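Local structure of Non-reducing end alpha-L-arabinofuranosidase BoGH43B (Bacteroides ovatus, 5JOZ) at residues N14-I19 and V252-R257; Y27-T32 and L39-S44; Q264-E269 and R363-F368; Q75-L80 and Y124-I129. The protein removes terminal non-reducing alpha-L-arabinofuranosyl residues from xyloglucan side branches, converting S units into X units during xyloglucan degradation. All coordinates share one frame; numbering follows the deposited sequence.

Contact 1 (N14-I19 and V252-R257)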
# COMPACT_ATOMS: atom_id res chain seq x y z
N ASN A 14 -2.31 -1.69 1.79
CA ASN A 14 -1.11 -2.47 2.10
C ASN A 14 -1.19 -3.85 1.40
O ASN A 14 -1.21 -4.90 2.05
CB ASN A 14 -0.97 -2.61 3.62
CG ASN A 14 -0.15 -1.48 4.24
OD1 ASN A 14 1.02 -1.30 3.90
ND2 ASN A 14 -0.76 -0.73 5.16
N PRO A 15 -1.24 -3.85 0.07
CA PRO A 15 -1.42 -5.09 -0.65
C PRO A 15 -0.14 -5.89 -0.89
O PRO A 15 0.97 -5.37 -0.73
CB PRO A 15 -2.01 -4.63 -2.00
CG PRO A 15 -1.87 -3.13 -2.04
CD PRO A 15 -1.03 -2.73 -0.86
N ASP A 16 -0.32 -7.14 -1.30
CA ASP A 16 0.76 -8.01 -1.82
C ASP A 16 1.87 -8.21 -0.79
O ASP A 16 3.05 -7.99 -1.09
CB ASP A 16 1.34 -7.43 -3.12
CG ASP A 16 0.30 -7.27 -4.21
OD1 ASP A 16 -0.42 -8.25 -4.49
OD2 ASP A 16 0.22 -6.19 -4.83
N PRO A 17 1.50 -8.60 0.45
CA PRO A 17 2.49 -8.65 1.51
C PRO A 17 3.55 -9.70 1.25
O PRO A 17 3.20 -10.82 0.86
CB PRO A 17 1.66 -9.02 2.75
CG PRO A 17 0.50 -9.79 2.22
CD PRO A 17 0.19 -9.11 0.91
N SER A 18 4.83 -9.34 1.45
CA SER A 18 5.92 -10.32 1.45
C SER A 18 6.72 -10.22 2.74
O SER A 18 7.09 -9.12 3.15
CB SER A 18 6.82 -10.13 0.24
OG SER A 18 7.84 -11.09 0.25
N ILE A 19 7.02 -11.37 3.34
CA ILE A 19 7.62 -11.43 4.69
C ILE A 19 8.94 -12.19 4.70
O ILE A 19 9.14 -13.09 3.90
CB ILE A 19 6.66 -12.10 5.70
CG1 ILE A 19 7.10 -11.86 7.14
CG2 ILE A 19 6.51 -13.61 5.44
CD1 ILE A 19 5.97 -11.97 8.13
N VAL A 252 1.23 -14.69 5.68
CA VAL A 252 0.61 -13.39 5.46
C VAL A 252 -0.00 -13.43 4.07
O VAL A 252 0.46 -14.17 3.21
CB VAL A 252 1.57 -12.20 5.65
CG1 VAL A 252 2.04 -12.15 7.09
CG2 VAL A 252 2.76 -12.27 4.67
N CYS A 253 -1.07 -12.67 3.89
CA CYS A 253 -1.78 -12.58 2.61
C CYS A 253 -2.58 -11.28 2.60
O CYS A 253 -2.71 -10.61 3.64
CB CYS A 253 -2.74 -13.75 2.44
SG CYS A 253 -4.20 -13.62 3.50
N LEU A 254 -3.13 -10.96 1.43
CA LEU A 254 -3.95 -9.77 1.27
C LEU A 254 -5.41 -10.15 1.29
O LEU A 254 -5.76 -11.30 1.08
CB LEU A 254 -3.63 -9.04 -0.05
CG LEU A 254 -3.99 -9.62 -1.43
CD1 LEU A 254 -5.48 -9.68 -1.73
CD2 LEU A 254 -3.26 -8.84 -2.50
N GLY A 255 -6.25 -9.16 1.54
CA GLY A 255 -7.70 -9.32 1.46
C GLY A 255 -8.39 -7.97 1.49
O GLY A 255 -7.73 -6.92 1.61
N ILE A 256 -9.71 -7.99 1.43
CA ILE A 256 -10.51 -6.77 1.54
C ILE A 256 -11.53 -6.92 2.65
O ILE A 256 -11.89 -8.05 3.01
CB ILE A 256 -11.19 -6.40 0.20
CG1 ILE A 256 -12.09 -7.54 -0.30
CG2 ILE A 256 -10.12 -6.05 -0.84
CD1 ILE A 256 -12.98 -7.16 -1.46
N ARG A 257 -11.96 -5.78 3.21
CA ARG A 257 -13.03 -5.71 4.22
C ARG A 257 -14.16 -4.93 3.58
O ARG A 257 -14.14 -3.71 3.64
CB ARG A 257 -12.57 -4.95 5.45
CG ARG A 257 -11.60 -5.68 6.37
CD ARG A 257 -10.65 -4.68 7.03
NE ARG A 257 -11.02 -4.27 8.37
CZ ARG A 257 -10.52 -3.21 9.01
NH1 ARG A 257 -9.62 -2.40 8.46
NH2 ARG A 257 -10.95 -2.95 10.24

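Contact 2 (Y27-T32 and L39-S44)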
# COMPACT_ATOMS: atom_id res chain seq x y z
N TYR A 27 10.26 -8.83 8.97
CA TYR A 27 10.18 -7.68 8.08
C TYR A 27 9.18 -7.97 6.98
O TYR A 27 9.05 -9.11 6.53
CB TYR A 27 11.56 -7.37 7.51
CG TYR A 27 12.55 -7.05 8.59
CD1 TYR A 27 12.54 -5.81 9.22
CD2 TYR A 27 13.48 -7.99 9.01
CE1 TYR A 27 13.43 -5.51 10.23
CE2 TYR A 27 14.39 -7.69 10.02
CZ TYR A 27 14.35 -6.46 10.63
OH TYR A 27 15.23 -6.14 11.63
N LEU A 28 8.48 -6.94 6.55
CA LEU A 28 7.40 -7.09 5.60
C LEU A 28 7.26 -5.88 4.70
O LEU A 28 7.40 -4.75 5.16
CB LEU A 28 6.10 -7.33 6.36
CG LEU A 28 4.82 -7.71 5.62
CD1 LEU A 28 3.93 -8.53 6.54
CD2 LEU A 28 4.07 -6.48 5.12
N VAL A 29 6.96 -6.13 3.43
CA VAL A 29 6.75 -5.09 2.44
C VAL A 29 5.41 -5.26 1.77
O VAL A 29 4.93 -6.37 1.64
CB VAL A 29 7.81 -5.08 1.32
CG1 VAL A 29 9.10 -4.44 1.82
CG2 VAL A 29 8.07 -6.49 0.76
N THR A 30 4.87 -4.15 1.30
CA THR A 30 3.62 -4.12 0.56
C THR A 30 3.78 -3.23 -0.66
O THR A 30 4.62 -2.33 -0.66
CB THR A 30 2.48 -3.58 1.47
OG1 THR A 30 2.85 -2.32 2.04
CG2 THR A 30 2.20 -4.56 2.58
N SER A 31 2.94 -3.46 -1.67
CA SER A 31 2.97 -2.70 -2.92
C SER A 31 2.37 -1.28 -2.80
O SER A 31 1.44 -1.03 -2.03
CB SER A 31 2.29 -3.50 -4.04
OG SER A 31 0.98 -3.91 -3.69
N THR A 32 2.92 -0.37 -3.59
CA THR A 32 2.62 1.07 -3.50
C THR A 32 2.14 1.75 -4.79
O THR A 32 1.56 2.83 -4.73
CB THR A 32 3.85 1.83 -2.99
OG1 THR A 32 5.05 1.28 -3.57
CG2 THR A 32 3.96 1.67 -1.52
N LEU A 39 7.22 0.86 -1.60
CA LEU A 39 7.50 -0.38 -0.87
C LEU A 39 7.89 -0.16 0.59
O LEU A 39 9.06 -0.33 0.95
CB LEU A 39 8.59 -1.17 -1.61
CG LEU A 39 8.38 -1.31 -3.12
CD1 LEU A 39 9.44 -2.20 -3.77
CD2 LEU A 39 6.97 -1.82 -3.40
N PRO A 40 6.92 0.22 1.43
CA PRO A 40 7.24 0.39 2.84
C PRO A 40 7.71 -0.90 3.49
O PRO A 40 7.22 -1.98 3.15
CB PRO A 40 5.91 0.87 3.44
CG PRO A 40 4.89 0.35 2.52
CD PRO A 40 5.51 0.51 1.17
N VAL A 41 8.67 -0.77 4.41
CA VAL A 41 9.22 -1.88 5.17
C VAL A 41 8.70 -1.77 6.60
O VAL A 41 9.07 -0.84 7.31
CB VAL A 41 10.76 -1.81 5.24
CG1 VAL A 41 11.30 -2.95 6.10
CG2 VAL A 41 11.37 -1.84 3.86
N TYR A 42 7.88 -2.73 7.01
CA TYR A 42 7.39 -2.83 8.39
C TYR A 42 8.24 -3.85 9.18
O TYR A 42 8.76 -4.79 8.61
CB TYR A 42 5.92 -3.25 8.41
CG TYR A 42 4.99 -2.34 7.63
CD1 TYR A 42 4.39 -1.21 8.24
CD2 TYR A 42 4.69 -2.59 6.29
CE1 TYR A 42 3.52 -0.39 7.52
CE2 TYR A 42 3.83 -1.77 5.57
CZ TYR A 42 3.25 -0.67 6.18
OH TYR A 42 2.40 0.14 5.44
N HIS A 43 8.33 -3.65 10.50
CA HIS A 43 9.13 -4.48 11.39
C HIS A 43 8.24 -5.01 12.51
O HIS A 43 7.42 -4.27 13.04
CB HIS A 43 10.27 -3.64 11.95
CG HIS A 43 11.13 -4.34 12.95
ND1 HIS A 43 11.80 -3.67 13.96
CD2 HIS A 43 11.45 -5.65 13.10
CE1 HIS A 43 12.48 -4.53 14.69
NE2 HIS A 43 12.29 -5.74 14.19
N SER A 44 8.37 -6.29 12.85
CA SER A 44 7.68 -6.88 14.01
C SER A 44 8.58 -7.89 14.73
O SER A 44 9.54 -8.40 14.15
CB SER A 44 6.38 -7.55 13.56
OG SER A 44 5.61 -8.06 14.64

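Contact 3 (Q264-E269 and R363-F368)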
# COMPACT_ATOMS: atom_id res chain seq x y z
N GLN A 264 -15.38 -1.85 -1.29
CA GLN A 264 -14.22 -1.59 -0.43
C GLN A 264 -13.48 -0.35 -0.91
O GLN A 264 -13.21 -0.18 -2.10
CB GLN A 264 -13.30 -2.84 -0.33
CG GLN A 264 -12.45 -3.18 -1.55
CD GLN A 264 -11.11 -2.46 -1.59
OE1 GLN A 264 -10.79 -1.68 -0.71
NE2 GLN A 264 -10.32 -2.74 -2.63
N HIS A 265 -13.14 0.52 0.04
CA HIS A 265 -12.44 1.77 -0.26
C HIS A 265 -11.10 1.95 0.45
O HIS A 265 -10.29 2.74 -0.01
CB HIS A 265 -13.34 2.99 -0.02
CG HIS A 265 -13.77 3.18 1.40
ND1 HIS A 265 -14.71 2.39 2.01
CD2 HIS A 265 -13.42 4.12 2.32
CE1 HIS A 265 -14.91 2.80 3.25
NE2 HIS A 265 -14.13 3.86 3.46
N LEU A 266 -10.86 1.23 1.55
CA LEU A 266 -9.58 1.31 2.24
C LEU A 266 -8.44 0.63 1.48
O LEU A 266 -7.27 0.89 1.77
CB LEU A 266 -9.66 0.70 3.64
CG LEU A 266 -10.74 1.19 4.61
CD1 LEU A 266 -10.48 0.62 6.00
CD2 LEU A 266 -10.82 2.71 4.67
N GLY A 267 -8.76 -0.24 0.52
CA GLY A 267 -7.76 -0.94 -0.27
C GLY A 267 -7.57 -2.37 0.21
O GLY A 267 -8.27 -2.83 1.11
N ARG A 268 -6.64 -3.08 -0.41
CA ARG A 268 -6.34 -4.42 0.03
C ARG A 268 -5.36 -4.30 1.23
O ARG A 268 -4.37 -3.58 1.18
CB ARG A 268 -5.81 -5.28 -1.13
CG ARG A 268 -6.83 -5.45 -2.27
CD ARG A 268 -6.19 -5.97 -3.56
NE ARG A 268 -5.21 -5.02 -4.12
CZ ARG A 268 -4.16 -5.34 -4.90
NH1 ARG A 268 -3.91 -6.60 -5.25
NH2 ARG A 268 -3.35 -4.38 -5.32
N GLU A 269 -5.72 -4.98 2.31
CA GLU A 269 -5.00 -4.93 3.57
C GLU A 269 -4.28 -6.27 3.80
O GLU A 269 -4.48 -7.22 3.05
CB GLU A 269 -6.01 -4.62 4.68
CG GLU A 269 -6.65 -3.25 4.47
CD GLU A 269 -7.83 -2.96 5.38
OE1 GLU A 269 -8.91 -3.53 5.16
OE2 GLU A 269 -7.67 -2.11 6.29
N ARG A 363 -1.68 10.27 3.62
CA ARG A 363 -1.48 8.98 4.22
C ARG A 363 -2.69 8.09 4.04
O ARG A 363 -3.82 8.56 3.88
CB ARG A 363 -1.10 9.13 5.69
CG ARG A 363 -2.23 9.48 6.64
CD ARG A 363 -1.83 9.13 8.06
NE ARG A 363 -1.10 10.21 8.71
CZ ARG A 363 -0.60 10.14 9.93
NH1 ARG A 363 -0.73 9.04 10.67
NH2 ARG A 363 0.04 11.19 10.43
N ARG A 364 -2.42 6.79 4.10
CA ARG A 364 -3.42 5.75 3.94
C ARG A 364 -4.55 5.89 4.96
O ARG A 364 -4.29 6.09 6.15
CB ARG A 364 -2.77 4.38 4.15
CG ARG A 364 -1.77 3.96 3.09
CD ARG A 364 -0.78 2.95 3.65
NE ARG A 364 0.21 2.50 2.67
CZ ARG A 364 1.25 3.21 2.22
NH1 ARG A 364 1.49 4.46 2.64
NH2 ARG A 364 2.07 2.66 1.32
N GLN A 365 -5.80 5.82 4.50
CA GLN A 365 -6.93 5.69 5.43
C GLN A 365 -6.91 4.28 6.05
O GLN A 365 -7.33 3.31 5.43
CB GLN A 365 -8.26 5.98 4.75
CG GLN A 365 -9.37 6.18 5.77
CD GLN A 365 -10.73 6.29 5.14
OE1 GLN A 365 -10.85 6.72 3.99
NE2 GLN A 365 -11.78 5.93 5.88
N ALA A 366 -6.42 4.21 7.27
CA ALA A 366 -6.17 2.97 7.98
C ALA A 366 -7.35 2.49 8.84
O ALA A 366 -7.22 1.48 9.55
CB ALA A 366 -4.93 3.14 8.85
N ALA A 367 -8.47 3.22 8.80
CA ALA A 367 -9.67 2.81 9.53
C ALA A 367 -10.95 3.29 8.85
O ALA A 367 -10.97 4.33 8.19
CB ALA A 367 -9.61 3.31 10.96
N PHE A 368 -12.01 2.51 8.98
CA PHE A 368 -13.31 2.93 8.52
C PHE A 368 -13.74 4.20 9.23
O PHE A 368 -14.10 5.17 8.59
CB PHE A 368 -14.34 1.83 8.73
CG PHE A 368 -14.14 0.66 7.83
CD1 PHE A 368 -14.41 0.77 6.46
CD2 PHE A 368 -13.65 -0.54 8.32
CE1 PHE A 368 -14.22 -0.32 5.62
CE2 PHE A 368 -13.45 -1.62 7.49
CZ PHE A 368 -13.74 -1.51 6.13
O HOH W 1 -14.58 5.18 6.05

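Contact 4 (Q75-L80 and Y124-I129)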
# COMPACT_ATOMS: atom_id res chain seq x y z
N GLN A 75 4.73 0.69 -8.69
CA GLN A 75 5.21 -0.51 -8.01
C GLN A 75 4.13 -1.56 -7.73
O GLN A 75 3.16 -1.27 -7.02
CB GLN A 75 5.92 -0.13 -6.71
CG GLN A 75 7.15 0.73 -6.91
CD GLN A 75 8.21 0.08 -7.81
OE1 GLN A 75 8.24 -1.14 -7.95
NE2 GLN A 75 9.08 0.89 -8.41
N TYR A 76 4.31 -2.75 -8.29
CA TYR A 76 3.41 -3.90 -8.15
C TYR A 76 3.99 -4.81 -7.06
O TYR A 76 4.87 -4.37 -6.31
CB TYR A 76 3.26 -4.64 -9.49
CG TYR A 76 2.17 -4.11 -10.38
CD1 TYR A 76 2.16 -2.77 -10.75
CD2 TYR A 76 1.18 -4.95 -10.89
CE1 TYR A 76 1.17 -2.26 -11.58
CE2 TYR A 76 0.18 -4.45 -11.73
CZ TYR A 76 0.18 -3.10 -12.08
OH TYR A 76 -0.77 -2.55 -12.90
N ALA A 77 3.50 -6.03 -6.92
CA ALA A 77 3.90 -6.93 -5.82
C ALA A 77 5.41 -7.08 -5.66
O ALA A 77 6.08 -7.49 -6.61
CB ALA A 77 3.28 -8.30 -6.01
N PRO A 78 5.94 -6.73 -4.48
CA PRO A 78 7.33 -6.96 -4.16
C PRO A 78 7.52 -8.28 -3.43
O PRO A 78 6.59 -8.76 -2.77
CB PRO A 78 7.64 -5.83 -3.20
CG PRO A 78 6.37 -5.74 -2.40
CD PRO A 78 5.26 -6.09 -3.35
N THR A 79 8.71 -8.85 -3.53
CA THR A 79 9.09 -9.97 -2.67
C THR A 79 10.33 -9.54 -1.86
O THR A 79 11.23 -8.90 -2.41
CB THR A 79 9.32 -11.25 -3.51
OG1 THR A 79 8.09 -11.61 -4.15
CG2 THR A 79 9.81 -12.40 -2.66
N LEU A 80 10.34 -9.86 -0.56
CA LEU A 80 11.41 -9.49 0.39
C LEU A 80 12.11 -10.74 0.91
O LEU A 80 11.45 -11.63 1.45
CB LEU A 80 10.82 -8.71 1.57
CG LEU A 80 11.62 -8.51 2.87
CD1 LEU A 80 12.88 -7.69 2.66
CD2 LEU A 80 10.76 -7.80 3.91
N TYR A 124 8.04 -9.18 -16.22
CA TYR A 124 7.13 -10.12 -15.57
C TYR A 124 6.57 -9.53 -14.27
O TYR A 124 7.28 -8.86 -13.52
CB TYR A 124 7.81 -11.47 -15.31
CG TYR A 124 8.22 -12.21 -16.58
CD1 TYR A 124 7.29 -12.47 -17.60
CD2 TYR A 124 9.52 -12.66 -16.76
CE1 TYR A 124 7.66 -13.14 -18.76
CE2 TYR A 124 9.90 -13.34 -17.92
CZ TYR A 124 8.97 -13.58 -18.91
OH TYR A 124 9.34 -14.25 -20.05
N VAL A 125 5.27 -9.73 -14.05
CA VAL A 125 4.61 -9.32 -12.82
C VAL A 125 4.95 -10.34 -11.73
O VAL A 125 5.24 -11.50 -12.04
CB VAL A 125 3.08 -9.16 -13.03
CG1 VAL A 125 2.36 -10.51 -13.09
CG2 VAL A 125 2.47 -8.26 -11.96
N ASP A 126 4.93 -9.90 -10.48
CA ASP A 126 5.10 -10.78 -9.33
C ASP A 126 6.38 -11.61 -9.35
O ASP A 126 6.35 -12.82 -9.13
CB ASP A 126 3.87 -11.69 -9.19
CG ASP A 126 2.58 -10.92 -8.99
OD1 ASP A 126 2.64 -9.69 -8.79
OD2 ASP A 126 1.49 -11.55 -9.01
N PRO A 127 7.53 -10.97 -9.61
CA PRO A 127 8.77 -11.73 -9.53
C PRO A 127 9.04 -12.12 -8.08
O PRO A 127 8.84 -11.30 -7.19
CB PRO A 127 9.82 -10.72 -10.00
CG PRO A 127 9.25 -9.39 -9.62
CD PRO A 127 7.77 -9.54 -9.84
N SER A 128 9.46 -13.35 -7.85
CA SER A 128 9.82 -13.79 -6.51
C SER A 128 11.21 -14.35 -6.51
O SER A 128 11.66 -14.87 -7.52
CB SER A 128 8.84 -14.84 -6.02
OG SER A 128 9.08 -15.13 -4.65
N ILE A 129 11.88 -14.25 -5.36
CA ILE A 129 13.20 -14.84 -5.19
C ILE A 129 13.22 -15.73 -3.96
O ILE A 129 12.43 -15.54 -3.05
CB ILE A 129 14.34 -13.78 -5.10
CG1 ILE A 129 14.00 -12.64 -4.13
CG2 ILE A 129 14.65 -13.19 -6.48
CD1 ILE A 129 15.19 -11.76 -3.79
O HOH W 2 6.81 -10.07 -5.98

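Contact 1 (N14-I19 and V252-R257)
Two hydroxyls, those of Thr30 and Tyr42, grip the amide oxygen OD1 of Asn14, and this buried residue anchors the start of 14-19. No hydrogen bond joins 14-19 to 252-257; the two backbones run in nearly opposite directions, 170° apart, and meet through carbon. Pro17 suits this place because it offers a compact, puckered apolar ring and no N-H in need of a partner. Its CG rests on the peptide after Cys253, 3.4 Å from Cys253 C, while Pro17 CB meets Val252 CG2 at 3.9 Å and its CD faces Leu254 CB. Val252 CG2 takes the crowded position between its own backbone N and carbonyl carbon, and so also reaches Ile19 CB, 4.0 Å away. Leu254 does the same with its CG (chi1 70°), which lays the side chain alongside Asp16 with Leu254 CD2 3.5 Å from Asp16 OD1. Asp16, inferred to be the catalytic proton acceptor, has its other oxygen, OD2, hydrogen-bonded to Ser31. The hydroxyl would help keep the carboxylate charged and fixed in rotation, whereas OD1 lies against the leucine methyl, with a long, weak ion pair to Arg268. A backbone phi of 59° at Asp16 turns the chain sharply ahead of Pro17. The contact thus sets the entry to strand 18-22 against strand 249-256, with strands 234-243, 269-277 and 74-83 packing around it.

Contact 2 (Y27-T32 and L39-S44)
Tyr27 turns its CG anti to its carbonyl carbon (chi1 -60°) and His43 turns its CG anti to its backbone N (chi1 177°), and these choices lay the two rings side by side on one face of the sheet. Their planes are 16° apart but slid so far that they barely overlap; Tyr27 CE1 and His43 CD2 come within 3.5 Å, and Tyr27 OH stands over a face of the imidazole. Asp25 holds His43 NE2. On the other face the side chains of Leu28 and Tyr42 cross obliquely, touching through their CD2 atoms, and Thr30 OG1, hydrogen-bonded to Asn14, lies at the edge of the Tyr42 ring, 3.7 Å from Tyr42 CE2. Backbone bonds join Leu28 and Tyr42 as an antiparallel hydrogen-bonded pair: Tyr42 N to Leu28 O is nearly straight at 2.8 Å, Leu28 N to Tyr42 O more bent at 3.0 Å. Beyond the strand, Thr32 OG1 accepts from Leu39 N (3.0 Å), so a short hydroxyl side chain secures the corner at Leu39. Thr32 CG2 and Pro40 CD press tip to tip at a tight 3.3 Å. The arrangement is that of the two middle strands of a four-stranded antiparallel blade in the five-bladed beta-propeller of family 43.

Contact 3 (Q264-E269 and R363-F368)
This is a buried contact between domains, carbon packing bridged by one water: the loop 264-269, between strands 249-256 and 269-277 of the last propeller blade, meets 363-368 where strand 359-364 of the concanavalin A-like domain runs out. Leu266 is the wedge. Its CD1 stands over the centre of the Phe368 ring, 3.7 Å from the centroid and 5° off the normal, a CH-pi contact. Its other methyl, CD2, lies against the amide of Gln365, 3.6 Å from NE2, so a branched leucine serves an aromatic and a polar neighbour at once. His265 adds its CE1 at the edge of the Phe368 ring, 3.8 Å from Phe368 CD1. Within the loop, Gly267 suits a backbone (phi 102°) at which a CB would collide with the preceding carbonyl. The extended Gln365 side chain sends NE2 to Ala367 O at 2.9 Å, close to the amide plane, and also to a water, while Tyr447 holds OE1. That water donates a hydrogen bond to Phe368 O at 2.6 Å and lies in the plane of the His265 ring, 2.9 Å from NE2. An alanine at Gln365 would remove the amide, and would probably loosen the water and leave Leu266 CD2 less well packed. Both amide N-H bonds are used, which fixes the amide's rotation; one shared water serves His265, Gln365 and Phe368, while Ala367 O and Tyr447 take the rest.

Contact 4 (Q75-L80 and Y124-I129)
One apolar pair opens this contact, whose segments run almost parallel, 12° apart: Tyr76 CD2 meets Val125 CG2 at 3.7 Å, the valine methyl lying anti to its own backbone N. Two methyls lie against oxygens. Ala77, a residue small enough for the place, sets its CB 3.2 Å from Asp126 OD1, a close approach of methyl to carboxylate, and at the far end Thr79 CG2 lies 3.5 Å from Ser128 OG, which is hydrogen-bonded to His179 ND1. The polar link is a water. It accepts from Thr79 OG1 at 2.7 Å and donates to Ala77 O at 2.8 Å and to Pro127 O at 2.7 Å, tying both backbones together. Thr79 suits the site because chi1 -63° puts its hydroxyl beside the backbone N, facing the water, and its methyl anti to that N, facing Ser128. A valine at Thr79 would lack the hydroxyl and would probably leave this water less firmly held between the strands. Charge completes the account: Asp126 OD2 accepts from Gly177 N and lies near the carboxylate of Glu176, the inferred proton donor. Two like charges so close would tend to raise the proton affinity of Glu176, consistent with the pKa-tuning role inferred for Asp126, whose own carboxylate is oriented by that backbone N-H and backed by the methyl of Ala77.

From the N terminus, 14-19 opens the longest of the four loops, which contact 1 closes only at 252-257, in the fifth blade. Nested within it, in series, lie contact 2, a short closure inside the first blade, and contact 4, which joins the second blade to the third. Contact 1 thereby brings the last blade back to the first and completes the propeller ring. Contact 3 opens afterwards, at 264-269, and closes in the second domain, so nothing crosses. Contacts 1, 2 and 4 touch one another around Asp16, while contact 3 reaches contact 1 through the backbone of Arg268 and Asn14 and packs on contact 2 through Arg364, but does not touch contact 4.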